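Local atomic coordinates of adhesion G-protein coupled receptor G6 (PDB entry 6V55), a protein that probably acts as a cell-surface adhesion receptor in myelination, with a multidomain, calcium-binding and glycosylated extracellular region. Residues Ile163-Leu166 with Thr172-Leu175; Leu249-Lys254 with Tyr271-Trp276; Cys473-Asp478 with Ala525-Asn530; Thr505-Ile510 with Lys534-Gln539; Cys750-Asp755 with Asn759-Leu764. All coordinates share one frame; numbering follows the deposited sequence.

The five contacts fall into three groups along an elongated extracellular region. Contacts 1 and 2 share the pentraxin-like beta sandwich, with centres 9 Å apart: contact 1 is a hairpin within one sheet, and contact 2 packs that sheet on the other. The centres of contacts 3 and 4 lie about 74 and 83 Å from that of contact 1, and 10 Å from each other. They join two loops to the successive helices 517-527 and 534-550, and Tyr476 OH reaches Ile507 O between them at 2.9 Å. The side chain of Phe474 in contact 3 is about 11 Å from a bound calcium ion. Contact 5, in the GPS region, is centred 43 Å from contact 3. Contacts 4 and 5 each carry an Asn-linked glycan.

Contact 1. Residues Ile163-Leu166 with Thr172-Leu175; sequences IFTL and TSIL
The carbonyl oxygen of Leu166 is gripped by two consecutive amides of the opposite strand, Ile174 N at 2.8 Å and Leu175 N at 3.1 Å, which makes this a classic beta bulge in a hairpin of the pentraxin-like beta sandwich. The Leu175 N-H uses an in-plane lone pair of that oxygen, whereas the Ile174 N-H approaches nearly along the C=O axis. The return bond, Leu166 N to Leu175 O, is the shortest at 2.7 Å and almost straight, so Leu166 and Leu175 form an antiparallel hydrogen-bonded pair. Their side chains emerge on the same face of the sheet, CB against CB at 3.8 Å. Ile174, the extra residue of the bulge, lays its CG1 against Leu166 CG; its chi1 of 59° sets CG1 between its own N and carbonyl carbon and close to the gripped oxygen. Beside the pair, Thr165 OG1 and Ser173 OG are satisfied by the turn after strand 248-251, through Ala252 O and Gly255 O respectively. Phe164 also meets Phe273 of the facing sheet edge-to-face. Across the hairpin its own ring edge receives Leu175, with CD2 lying in the ring plane 3.7 Å from CE1.

Contact 2. Residues Leu249-Lys254 with Tyr271-Trp276; sequences LQIAGK and YNFRLW
Leu249 pushes its CD2 methyl against the edge of the Phe273 ring, near the ring plane and 3.7 Å from CE1. This is sheet-on-sheet packing in the core of the pentraxin-like beta sandwich: strand 249-251 belongs to one sheet and strand 271-276 to the other, their axes 10.3 Å apart and running 162° to each other. With CG of Phe273 anti to its backbone N (chi1 -169°), the ring is carried across the gap to meet Leu249 coming from the opposite direction. Ile251 adds a looser touch, its CD1 approaching the ring obliquely, 4.5 Å from Phe273 CG. Phe146 and Val148 of strand 145-154 pack beside Leu275 and Phe273, and Phe164 of strand 161-167 meets the Phe273 ring edge-to-face. The Leu249 methyl that touches the ring also serves the next inward residue, so one branch meets two successive inward side chains of the facing strand: Leu249 CD2 lies 3.9 Å from Leu275 CD2.

Contact 3. Residues Cys473-Asp478 with Ala525-Asn530; sequences CFPYKD and ADISNN
This is a small, buried, wholly apolar contact in which the disulfide-linked loop 473-478, probably part of the hormone-receptor-like domain, packs on the C-terminal part of helix 517-527. Cys473 fixes the start of the loop through its disulfide to Cys504, and a cis peptide bond turns the chain between Phe474 and Pro475. That bend lays Pro475 CB over the centre of the Phe474 ring, 3.7 Å above its plane. On the other side of the proline, CG stands over the centre of the Tyr476 ring, so Pro475 is held between two aromatic faces. Ile527 points into this cluster and divides its branches. Its CD1 presses closely on Pro475 CB at 3.4 Å, while CG2, anti to the backbone N, reaches the edge of the Phe474 ring 3.8 Å from CZ. An alanine in place of Ile527 removes both branches, which would probably leave a gap beside Pro475 and the Phe474 edge without its partner. The joint lies beside the CUB domain's calcium site: Lys477 NZ makes salt bridges to the site residues Glu53 and Asp98, and Asp526 OD1 accepts from Val101 N. Ile527 also opens a type I turn, closed by Asn530 N donating to Ile527 O at 3.1 Å.

Contact 4. Residues Thr505-Ile510 with Lys534-Gln539; sequences TNITSI and KEELTQ. With NAG (2-acetamido-2-deoxy-beta-D-glucopyranose), chain F.
Ile507 crosses the Glu536 and Gln539 side chains at about a right angle, where a disulfide-bonded region, probably the hormone-receptor-like domain, meets the helices that probably open the GAIN domain. Its two branches touch residues three apart on the helix: CD1 meets the Glu536 methylene CG at 3.7 Å, and CG2 rests by the Gln539 backbone, 3.6 Å from O. The CG2 placement follows from chi1 of -65°, which sets that methyl anti to the Ile507 backbone N. Thr508 comes in more obliquely, its CG2 methyl alongside the extended Gln539 side chain and 3.6 Å from OE1. The contact is van der Waals packing of methyls on methylenes and oxygens. Glu536 OE2 is hydrogen-bonded to His457 NE2, and Tyr476 OH bonds Ile507 O. Asn506-Ile507-Thr508 forms an N-glycosylation sequon, and Asn506 ND2 is bonded to C1 of the sugar at 1.5 Å, so glycan and helix are served by adjacent residues. The loop is drawn in further by Asn506 N donating to Ser509 OG at 2.9 Å. Lys543, farther along helix 534-550, ties down Thr508 O and Ile510 O, while Leu537 and Thr538 pack on helix 573-593; the loop itself leads on to helix 517-527.

Contact 5. Residues Cys750-Asp755 with Asn759-Leu764; sequences CKVGSD and NRTVCL. With NAG (2-acetamido-2-deoxy-beta-D-glucopyranose), chain M.
Over one face of the Arg760 guanidinium lies the carbonyl oxygen of Asp755, 3.1 Å above the plane and offset toward the rim, where NE is not angled to hydrogen-bond to it. The two residues sit near the turn of a beta hairpin in the GPS motif, where strand 750-752 forms the border of its sheet. A chain bent at chi3 (147°) brings the Arg760 group there, and NH1 makes a salt bridge to Glu717 of strand 714-719. Replacing Arg760 by a leucine would probably leave Glu717 without that charged mate and Asp755 O without the flat group beneath it. Farther from the turn, Lys751 and Leu764 form a hydrogen-bonded antiparallel pair, with Leu764 N to Lys751 O at 2.9 Å and Lys751 N to Leu764 O at 3.1 Å. Val752 and Cys763 follow as a non-hydrogen-bonded pair. Disulfides Cys750-Cys765 and Cys763-Cys731 brace this end, and a bound peptide packs an apolar side chain on Thr761 and Cys763, consistent with the tethered strand of a cleaved GAIN domain. Asn759 ND2 carries a sugar. Leu764 CD1 lies 4.0 Å from Gly753 CA, and Gly753 N donates to Val762 O at 2.9 Å from above the carbonyl plane.

Contact 1. Residues Ile163-Leu166 with Thr172-Leu175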
# COMPACT_ATOMS: atom_id res chain seq x y z
N ILE A 163 2.84 23.86 44.10
CA ILE A 163 2.55 23.83 42.67
C ILE A 163 3.82 23.76 41.82
O ILE A 163 3.90 22.94 40.89
CB ILE A 163 1.65 25.02 42.25
CG1 ILE A 163 0.35 24.95 43.05
CG2 ILE A 163 1.35 25.03 40.74
CD1 ILE A 163 -0.67 26.01 42.74
N PHE A 164 4.85 24.57 42.12
CA PHE A 164 6.19 24.24 41.61
C PHE A 164 7.24 24.61 42.64
O PHE A 164 6.98 25.39 43.56
CB PHE A 164 6.51 24.89 40.24
CG PHE A 164 6.45 26.41 40.21
CD1 PHE A 164 7.60 27.18 40.45
CD2 PHE A 164 5.27 27.06 39.85
CE1 PHE A 164 7.54 28.56 40.39
CE2 PHE A 164 5.22 28.45 39.76
CZ PHE A 164 6.34 29.20 40.05
N THR A 165 8.44 24.04 42.47
CA THR A 165 9.55 24.27 43.40
C THR A 165 10.87 24.35 42.65
O THR A 165 11.27 23.40 41.96
CB THR A 165 9.61 23.17 44.46
OG1 THR A 165 8.41 23.18 45.22
CG2 THR A 165 10.80 23.39 45.40
N LEU A 166 11.56 25.48 42.81
CA LEU A 166 12.94 25.67 42.35
C LEU A 166 13.86 25.63 43.57
O LEU A 166 13.82 26.54 44.41
CB LEU A 166 13.07 27.00 41.61
CG LEU A 166 14.45 27.49 41.19
CD1 LEU A 166 15.22 26.43 40.40
CD2 LEU A 166 14.31 28.78 40.40
N THR A 172 18.28 23.75 49.03
CA THR A 172 17.23 24.53 49.69
C THR A 172 16.40 25.28 48.65
O THR A 172 16.90 25.65 47.58
CB THR A 172 17.82 25.51 50.71
OG1 THR A 172 18.75 26.40 50.07
CG2 THR A 172 18.54 24.77 51.83
N SER A 173 15.12 25.46 48.94
CA SER A 173 14.21 26.07 47.97
C SER A 173 14.44 27.57 47.87
O SER A 173 14.64 28.26 48.88
CB SER A 173 12.75 25.79 48.35
OG SER A 173 12.55 24.44 48.74
N ILE A 174 14.42 28.09 46.63
CA ILE A 174 14.60 29.51 46.39
C ILE A 174 13.44 30.15 45.64
O ILE A 174 13.30 31.38 45.68
CB ILE A 174 15.92 29.80 45.65
CG1 ILE A 174 15.97 29.09 44.29
CG2 ILE A 174 17.12 29.45 46.52
CD1 ILE A 174 17.20 29.44 43.46
N LEU A 175 12.62 29.38 44.94
CA LEU A 175 11.39 29.87 44.35
C LEU A 175 10.36 28.77 44.48
O LEU A 175 10.68 27.61 44.19
CB LEU A 175 11.56 30.27 42.88
CG LEU A 175 10.27 30.79 42.23
CD1 LEU A 175 9.85 32.11 42.85
CD2 LEU A 175 10.35 30.88 40.72

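Contact 2. Residues Leu249-Lys254 with Tyr271-Trp276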
# COMPACT_ATOMS: atom_id res chain seq x y z
N LEU A 249 14.23 22.82 38.97
CA LEU A 249 12.83 23.21 38.91
C LEU A 249 12.00 21.96 38.71
O LEU A 249 12.32 21.15 37.83
CB LEU A 249 12.58 24.22 37.79
CG LEU A 249 11.12 24.57 37.51
CD1 LEU A 249 10.48 25.16 38.75
CD2 LEU A 249 11.01 25.54 36.36
N GLN A 250 10.94 21.80 39.51
CA GLN A 250 10.11 20.61 39.44
C GLN A 250 8.64 20.94 39.64
O GLN A 250 8.28 21.95 40.26
CB GLN A 250 10.51 19.56 40.47
CG GLN A 250 10.44 20.04 41.89
CD GLN A 250 10.92 18.99 42.84
OE1 GLN A 250 10.35 17.90 42.91
NE2 GLN A 250 11.98 19.31 43.57
N ILE A 251 7.80 20.05 39.09
CA ILE A 251 6.35 20.09 39.30
C ILE A 251 6.07 19.71 40.74
O ILE A 251 6.71 18.80 41.28
CB ILE A 251 5.67 19.15 38.29
CG1 ILE A 251 6.12 19.48 36.86
CG2 ILE A 251 4.14 19.13 38.44
CD1 ILE A 251 5.36 20.58 36.20
N ALA A 252 5.13 20.44 41.37
CA ALA A 252 4.77 20.38 42.79
C ALA A 252 6.00 20.56 43.65
O ALA A 252 6.50 21.68 43.79
CB ALA A 252 4.04 19.09 43.15
N GLY A 253 6.54 19.47 44.17
CA GLY A 253 7.80 19.53 44.89
C GLY A 253 7.66 20.04 46.32
O GLY A 253 6.57 20.21 46.87
N LYS A 254 8.82 20.37 46.89
CA LYS A 254 8.92 20.58 48.33
C LYS A 254 8.31 21.90 48.80
O LYS A 254 7.67 21.95 49.86
CB LYS A 254 10.38 20.49 48.75
CG LYS A 254 10.67 20.63 50.25
CD LYS A 254 12.14 20.37 50.53
CE LYS A 254 13.02 21.31 49.72
NZ LYS A 254 14.45 20.94 49.74
N TYR A 271 -0.61 21.59 33.09
CA TYR A 271 -0.52 21.63 31.64
C TYR A 271 0.15 22.93 31.23
O TYR A 271 -0.12 23.96 31.84
CB TYR A 271 -1.92 21.50 30.98
CG TYR A 271 -1.97 21.75 29.49
CD1 TYR A 271 -2.65 22.86 28.94
CD2 TYR A 271 -1.35 20.88 28.62
CE1 TYR A 271 -2.69 23.08 27.55
CE2 TYR A 271 -1.37 21.07 27.24
CZ TYR A 271 -2.04 22.18 26.70
OH TYR A 271 -2.05 22.37 25.32
N ASN A 272 1.03 22.84 30.22
CA ASN A 272 1.64 23.99 29.53
C ASN A 272 2.52 24.87 30.44
O ASN A 272 2.48 26.10 30.38
CB ASN A 272 0.59 24.83 28.78
CG ASN A 272 1.14 25.38 27.49
OD1 ASN A 272 2.18 24.92 27.00
ND2 ASN A 272 0.46 26.37 26.93
N PHE A 273 3.35 24.22 31.27
CA PHE A 273 4.23 24.93 32.19
C PHE A 273 5.41 25.53 31.41
O PHE A 273 6.21 24.80 30.81
CB PHE A 273 4.74 23.99 33.28
CG PHE A 273 5.44 24.69 34.43
CD1 PHE A 273 6.82 24.92 34.40
CD2 PHE A 273 4.73 25.08 35.54
CE1 PHE A 273 7.46 25.56 35.45
CE2 PHE A 273 5.37 25.71 36.60
CZ PHE A 273 6.74 25.96 36.55
N ARG A 274 5.52 26.85 31.46
CA ARG A 274 6.55 27.58 30.73
C ARG A 274 7.16 28.65 31.63
O ARG A 274 6.52 29.14 32.57
CB ARG A 274 6.00 28.21 29.44
CG ARG A 274 5.38 27.25 28.41
CD ARG A 274 4.40 27.98 27.48
NE ARG A 274 3.09 28.20 28.10
CZ ARG A 274 2.20 29.11 27.67
NH1 ARG A 274 2.49 29.88 26.62
NH2 ARG A 274 1.03 29.25 28.31
N LEU A 275 8.42 29.02 31.34
CA LEU A 275 9.19 29.97 32.13
C LEU A 275 10.00 30.88 31.21
O LEU A 275 10.54 30.42 30.20
CB LEU A 275 10.14 29.25 33.10
CG LEU A 275 11.01 30.03 34.08
CD1 LEU A 275 10.17 30.96 34.94
CD2 LEU A 275 11.77 29.04 34.93
N TRP A 276 10.09 32.15 31.57
CA TRP A 276 10.78 33.16 30.78
C TRP A 276 11.74 33.97 31.64
O TRP A 276 11.61 34.04 32.86
CB TRP A 276 9.79 34.15 30.14
CG TRP A 276 9.00 33.68 28.97
CD1 TRP A 276 9.27 33.89 27.64
CD2 TRP A 276 7.76 32.96 29.01
NE1 TRP A 276 8.29 33.33 26.86
CE2 TRP A 276 7.35 32.76 27.68
CE3 TRP A 276 6.95 32.47 30.05
CZ2 TRP A 276 6.17 32.08 27.36
CZ3 TRP A 276 5.77 31.80 29.74
CH2 TRP A 276 5.40 31.61 28.40

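Contact 3. Residues Cys473-Asp478 with Ala525-Asn530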
# COMPACT_ATOMS: atom_id res chain seq x y z
N CYS A 473 -11.94 -4.92 -16.44
CA CYS A 473 -12.27 -6.13 -17.16
C CYS A 473 -10.98 -6.83 -17.56
O CYS A 473 -10.09 -6.21 -18.14
CB CYS A 473 -13.12 -5.82 -18.39
SG CYS A 473 -14.83 -5.35 -18.08
N PHE A 474 -10.86 -8.11 -17.21
CA PHE A 474 -9.69 -8.88 -17.60
C PHE A 474 -9.86 -9.36 -19.04
O PHE A 474 -10.89 -9.95 -19.36
CB PHE A 474 -9.51 -10.08 -16.67
CG PHE A 474 -8.29 -10.90 -16.98
CD1 PHE A 474 -7.04 -10.43 -16.63
CD2 PHE A 474 -8.39 -12.10 -17.67
CE1 PHE A 474 -5.90 -11.17 -16.90
CE2 PHE A 474 -7.25 -12.85 -17.98
CZ PHE A 474 -6.00 -12.37 -17.59
N PRO A 475 -8.87 -9.16 -19.92
CA PRO A 475 -7.59 -8.46 -19.74
C PRO A 475 -7.42 -7.14 -20.50
O PRO A 475 -6.31 -6.61 -20.51
CB PRO A 475 -6.60 -9.46 -20.30
CG PRO A 475 -7.35 -10.01 -21.48
CD PRO A 475 -8.83 -10.02 -21.11
N TYR A 476 -8.47 -6.61 -21.12
CA TYR A 476 -8.25 -5.45 -21.98
C TYR A 476 -8.46 -4.12 -21.27
O TYR A 476 -7.95 -3.10 -21.75
CB TYR A 476 -9.14 -5.58 -23.22
CG TYR A 476 -8.77 -6.81 -24.00
CD1 TYR A 476 -7.44 -7.02 -24.41
CD2 TYR A 476 -9.71 -7.79 -24.30
CE1 TYR A 476 -7.06 -8.17 -25.12
CE2 TYR A 476 -9.34 -8.93 -25.01
CZ TYR A 476 -8.02 -9.11 -25.42
OH TYR A 476 -7.67 -10.24 -26.12
N LYS A 477 -9.19 -4.13 -20.14
CA LYS A 477 -9.44 -2.98 -19.25
C LYS A 477 -10.14 -1.81 -19.93
O LYS A 477 -10.06 -0.68 -19.43
CB LYS A 477 -8.17 -2.45 -18.57
CG LYS A 477 -7.26 -3.46 -17.91
CD LYS A 477 -5.95 -2.74 -17.54
CE LYS A 477 -5.96 -2.14 -16.15
NZ LYS A 477 -4.63 -2.26 -15.48
N ASP A 478 -10.85 -2.05 -21.05
CA ASP A 478 -11.54 -0.96 -21.74
C ASP A 478 -12.74 -0.50 -20.94
O ASP A 478 -13.03 0.70 -20.90
CB ASP A 478 -11.99 -1.39 -23.14
CG ASP A 478 -10.95 -2.22 -23.90
OD1 ASP A 478 -11.33 -3.32 -24.37
OD2 ASP A 478 -9.78 -1.78 -24.05
N ALA A 525 0.67 -8.83 -24.30
CA ALA A 525 2.09 -8.83 -23.92
C ALA A 525 2.31 -8.53 -22.44
O ALA A 525 3.33 -8.96 -21.88
CB ALA A 525 2.85 -7.80 -24.77
N ASP A 526 1.38 -7.80 -21.81
CA ASP A 526 1.47 -7.60 -20.37
C ASP A 526 1.21 -8.88 -19.58
O ASP A 526 2.01 -9.22 -18.69
CB ASP A 526 0.49 -6.50 -19.95
CG ASP A 526 1.10 -5.49 -18.97
OD1 ASP A 526 1.05 -4.28 -19.28
OD2 ASP A 526 1.63 -5.91 -17.91
N ILE A 527 0.12 -9.62 -19.90
CA ILE A 527 -0.31 -10.80 -19.13
C ILE A 527 0.71 -11.93 -19.19
O ILE A 527 0.82 -12.72 -18.24
CB ILE A 527 -1.65 -11.39 -19.62
CG1 ILE A 527 -2.66 -10.35 -20.03
CG2 ILE A 527 -2.29 -12.20 -18.53
CD1 ILE A 527 -3.67 -11.01 -20.97
N SER A 528 1.45 -12.01 -20.29
CA SER A 528 2.33 -13.13 -20.58
C SER A 528 3.63 -13.11 -19.78
O SER A 528 4.33 -14.12 -19.76
CB SER A 528 2.63 -13.13 -22.06
OG SER A 528 1.49 -12.74 -22.79
N ASN A 529 3.97 -11.99 -19.13
CA ASN A 529 5.08 -12.01 -18.18
C ASN A 529 4.71 -12.76 -16.90
O ASN A 529 5.60 -13.31 -16.23
CB ASN A 529 5.50 -10.59 -17.86
CG ASN A 529 6.63 -10.12 -18.73
OD1 ASN A 529 6.52 -9.12 -19.45
ND2 ASN A 529 7.75 -10.85 -18.68
N ASN A 530 3.42 -12.78 -16.56
CA ASN A 530 2.90 -13.38 -15.34
C ASN A 530 2.83 -14.89 -15.46
O ASN A 530 2.92 -15.47 -16.55
CB ASN A 530 1.50 -12.86 -15.01
CG ASN A 530 1.35 -11.34 -15.18
OD1 ASN A 530 2.34 -10.60 -15.25
ND2 ASN A 530 0.10 -10.88 -15.21

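Contact 4. Residues Thr505-Ile510 with Lys534-Gln539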
# COMPACT_ATOMS: atom_id res chain seq x y z
N THR A 505 -15.07 -8.56 -21.73
CA THR A 505 -14.71 -9.48 -22.79
C THR A 505 -13.67 -10.48 -22.30
O THR A 505 -12.84 -10.17 -21.44
CB THR A 505 -14.16 -8.74 -24.01
OG1 THR A 505 -13.10 -7.88 -23.58
CG2 THR A 505 -15.23 -7.90 -24.67
N ASN A 506 -13.69 -11.68 -22.88
CA ASN A 506 -12.68 -12.72 -22.71
C ASN A 506 -11.35 -12.27 -23.33
O ASN A 506 -11.28 -11.27 -24.04
CB ASN A 506 -13.08 -14.02 -23.43
CG ASN A 506 -14.23 -14.79 -22.78
OD1 ASN A 506 -14.31 -14.90 -21.56
ND2 ASN A 506 -15.12 -15.34 -23.63
N ILE A 507 -10.30 -13.07 -23.12
CA ILE A 507 -9.13 -13.06 -24.00
C ILE A 507 -9.55 -13.37 -25.44
O ILE A 507 -9.16 -12.66 -26.38
CB ILE A 507 -8.07 -14.07 -23.52
CG1 ILE A 507 -7.51 -13.67 -22.15
CG2 ILE A 507 -6.93 -14.23 -24.53
CD1 ILE A 507 -6.68 -14.77 -21.52
N THR A 508 -10.37 -14.41 -25.62
CA THR A 508 -10.70 -14.88 -26.96
C THR A 508 -11.80 -14.07 -27.63
O THR A 508 -11.89 -14.09 -28.86
CB THR A 508 -11.16 -16.34 -26.91
OG1 THR A 508 -12.55 -16.37 -26.58
CG2 THR A 508 -10.40 -17.09 -25.86
N SER A 509 -12.64 -13.38 -26.86
CA SER A 509 -13.88 -12.91 -27.45
C SER A 509 -13.75 -11.56 -28.15
O SER A 509 -14.70 -11.13 -28.81
CB SER A 509 -14.97 -12.84 -26.39
OG SER A 509 -14.79 -11.70 -25.58
N ILE A 510 -12.61 -10.91 -28.03
CA ILE A 510 -12.39 -9.67 -28.76
C ILE A 510 -12.16 -10.00 -30.23
O ILE A 510 -11.73 -11.10 -30.60
CB ILE A 510 -11.24 -8.85 -28.14
CG1 ILE A 510 -11.42 -7.36 -28.40
CG2 ILE A 510 -9.85 -9.30 -28.62
CD1 ILE A 510 -10.39 -6.49 -27.69
N LYS A 534 -1.96 -22.95 -18.49
CA LYS A 534 -1.79 -23.50 -19.83
C LYS A 534 -3.01 -23.21 -20.69
O LYS A 534 -2.85 -23.00 -21.90
CB LYS A 534 -1.48 -25.01 -19.75
CG LYS A 534 -2.65 -26.00 -19.79
CD LYS A 534 -2.25 -27.37 -20.35
CE LYS A 534 -1.91 -27.30 -21.84
NZ LYS A 534 -3.04 -26.80 -22.70
N GLU A 535 -4.19 -23.05 -20.10
CA GLU A 535 -5.37 -22.74 -20.89
C GLU A 535 -5.43 -21.26 -21.27
O GLU A 535 -5.97 -20.95 -22.33
CB GLU A 535 -6.65 -23.17 -20.18
CG GLU A 535 -6.68 -24.65 -19.74
CD GLU A 535 -6.12 -24.88 -18.33
OE1 GLU A 535 -5.74 -26.04 -18.02
OE2 GLU A 535 -6.09 -23.91 -17.53
N GLU A 536 -4.88 -20.36 -20.45
CA GLU A 536 -4.81 -18.95 -20.85
C GLU A 536 -3.78 -18.75 -21.95
O GLU A 536 -3.97 -17.92 -22.84
CB GLU A 536 -4.44 -18.07 -19.67
CG GLU A 536 -5.61 -17.34 -19.04
CD GLU A 536 -5.38 -17.04 -17.56
OE1 GLU A 536 -4.23 -17.24 -17.08
OE2 GLU A 536 -6.36 -16.64 -16.88
N LEU A 537 -2.71 -19.54 -21.91
CA LEU A 537 -1.61 -19.39 -22.85
C LEU A 537 -2.01 -19.79 -24.27
O LEU A 537 -1.62 -19.11 -25.23
CB LEU A 537 -0.43 -20.23 -22.36
CG LEU A 537 0.88 -19.92 -23.04
CD1 LEU A 537 1.88 -19.66 -21.97
CD2 LEU A 537 1.31 -21.09 -23.90
N THR A 538 -2.79 -20.87 -24.44
CA THR A 538 -3.24 -21.20 -25.79
C THR A 538 -4.32 -20.23 -26.28
O THR A 538 -4.49 -20.07 -27.49
CB THR A 538 -3.72 -22.67 -25.92
OG1 THR A 538 -5.09 -22.81 -25.51
CG2 THR A 538 -2.83 -23.64 -25.12
N GLN A 539 -5.01 -19.52 -25.37
CA GLN A 539 -5.93 -18.49 -25.82
C GLN A 539 -5.21 -17.22 -26.22
O GLN A 539 -5.71 -16.47 -27.08
CB GLN A 539 -6.94 -18.16 -24.73
CG GLN A 539 -7.84 -19.29 -24.44
CD GLN A 539 -8.52 -19.10 -23.13
OE1 GLN A 539 -8.79 -17.97 -22.73
NE2 GLN A 539 -8.78 -20.19 -22.44
C1 NAG F . -16.28 -16.16 -23.31
C2 NAG F . -17.58 -15.84 -24.13
C3 NAG F . -18.61 -16.99 -24.03
C4 NAG F . -17.99 -18.35 -24.33
C5 NAG F . -16.85 -18.59 -23.35
C6 NAG F . -16.17 -19.93 -23.52
C7 NAG F . -18.97 -13.79 -24.38
C8 NAG F . -19.49 -12.56 -23.68
N2 NAG F . -18.17 -14.59 -23.66
O3 NAG F . -19.72 -16.77 -24.90
O4 NAG F . -18.95 -19.40 -24.24
O5 NAG F . -15.86 -17.57 -23.56
O6 NAG F . -17.10 -21.00 -23.58
O7 NAG F . -19.26 -14.04 -25.55

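Contact 5. Residues Cys750-Asp755 with Asn759-Leu764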
# COMPACT_ATOMS: atom_id res chain seq x y z
N CYS A 750 19.17 -33.55 -44.66
CA CYS A 750 20.16 -32.91 -43.80
C CYS A 750 21.19 -33.94 -43.33
O CYS A 750 20.83 -34.93 -42.68
CB CYS A 750 19.47 -32.25 -42.60
SG CYS A 750 18.51 -30.85 -43.13
N LYS A 751 22.46 -33.68 -43.66
CA LYS A 751 23.60 -34.47 -43.18
C LYS A 751 24.59 -33.58 -42.43
O LYS A 751 24.57 -32.35 -42.54
CB LYS A 751 24.29 -35.20 -44.34
CG LYS A 751 25.11 -34.32 -45.30
CD LYS A 751 25.99 -35.17 -46.23
CE LYS A 751 27.12 -34.38 -46.90
NZ LYS A 751 28.11 -35.27 -47.61
N VAL A 752 25.48 -34.22 -41.66
CA VAL A 752 26.45 -33.54 -40.80
C VAL A 752 27.73 -33.24 -41.58
O VAL A 752 28.36 -34.15 -42.12
CB VAL A 752 26.76 -34.39 -39.55
CG1 VAL A 752 27.89 -33.80 -38.74
CG2 VAL A 752 25.50 -34.55 -38.69
N GLY A 753 28.13 -31.97 -41.62
CA GLY A 753 29.39 -31.59 -42.22
C GLY A 753 30.58 -31.89 -41.32
O GLY A 753 30.46 -32.20 -40.13
N SER A 754 31.78 -31.79 -41.91
CA SER A 754 32.97 -32.31 -41.26
C SER A 754 33.54 -31.39 -40.18
O SER A 754 34.46 -31.80 -39.45
CB SER A 754 34.04 -32.61 -42.32
OG SER A 754 34.88 -33.69 -41.94
N ASP A 755 33.00 -30.19 -40.01
CA ASP A 755 33.55 -29.22 -39.09
C ASP A 755 32.98 -29.32 -37.68
O ASP A 755 33.23 -28.44 -36.85
CB ASP A 755 33.29 -27.81 -39.61
CG ASP A 755 33.92 -27.59 -40.96
OD1 ASP A 755 33.15 -27.52 -41.95
OD2 ASP A 755 35.17 -27.50 -41.01
N ASN A 759 31.26 -28.58 -29.32
CA ASN A 759 30.58 -27.32 -29.05
C ASN A 759 29.55 -26.94 -30.10
O ASN A 759 28.52 -26.34 -29.75
CB ASN A 759 31.60 -26.18 -28.96
CG ASN A 759 32.49 -26.26 -27.74
OD1 ASN A 759 32.83 -27.35 -27.26
ND2 ASN A 759 32.88 -25.10 -27.24
N ARG A 760 29.81 -27.24 -31.37
CA ARG A 760 28.96 -26.86 -32.48
C ARG A 760 28.64 -28.09 -33.31
O ARG A 760 29.31 -29.12 -33.23
CB ARG A 760 29.65 -25.81 -33.36
CG ARG A 760 30.94 -26.35 -33.98
CD ARG A 760 31.30 -25.71 -35.31
NE ARG A 760 32.75 -25.63 -35.47
CZ ARG A 760 33.35 -24.95 -36.43
NH1 ARG A 760 32.63 -24.28 -37.32
NH2 ARG A 760 34.68 -24.93 -36.50
N THR A 761 27.57 -27.99 -34.11
CA THR A 761 27.33 -28.95 -35.18
C THR A 761 27.10 -28.15 -36.46
O THR A 761 26.41 -27.12 -36.43
CB THR A 761 26.13 -29.86 -34.87
OG1 THR A 761 26.39 -30.54 -33.64
CG2 THR A 761 25.93 -30.93 -35.96
N VAL A 762 27.73 -28.59 -37.55
CA VAL A 762 27.52 -28.01 -38.88
C VAL A 762 26.64 -28.96 -39.68
O VAL A 762 26.93 -30.16 -39.77
CB VAL A 762 28.87 -27.76 -39.58
CG1 VAL A 762 28.67 -27.38 -41.05
CG2 VAL A 762 29.63 -26.66 -38.85
N CYS A 763 25.56 -28.43 -40.24
CA CYS A 763 24.67 -29.17 -41.14
C CYS A 763 24.76 -28.64 -42.56
O CYS A 763 24.77 -27.42 -42.79
CB CYS A 763 23.21 -29.06 -40.71
SG CYS A 763 22.99 -29.52 -39.05
N LEU A 764 24.76 -29.57 -43.49
CA LEU A 764 24.56 -29.29 -44.90
C LEU A 764 23.17 -29.84 -45.22
O LEU A 764 22.97 -31.05 -45.24
CB LEU A 764 25.66 -29.93 -45.73
CG LEU A 764 27.08 -29.75 -45.16
CD1 LEU A 764 28.10 -30.59 -45.92
CD2 LEU A 764 27.50 -28.28 -45.12
C1 NAG M . 33.74 -24.91 -26.09
C2 NAG M . 33.14 -25.13 -24.69
C3 NAG M . 34.15 -24.73 -23.61
C4 NAG M . 35.50 -25.41 -23.82
C5 NAG M . 36.01 -25.24 -25.26
C6 NAG M . 37.25 -26.05 -25.56
C7 NAG M . 30.69 -24.97 -24.40
C8 NAG M . 29.52 -24.04 -24.20
N2 NAG M . 31.89 -24.39 -24.52
O3 NAG M . 33.62 -25.05 -22.33
O4 NAG M . 36.47 -24.85 -22.94
O5 NAG M . 35.00 -25.65 -26.21
O6 NAG M . 37.48 -26.15 -26.96
O7 NAG M . 30.54 -26.19 -24.47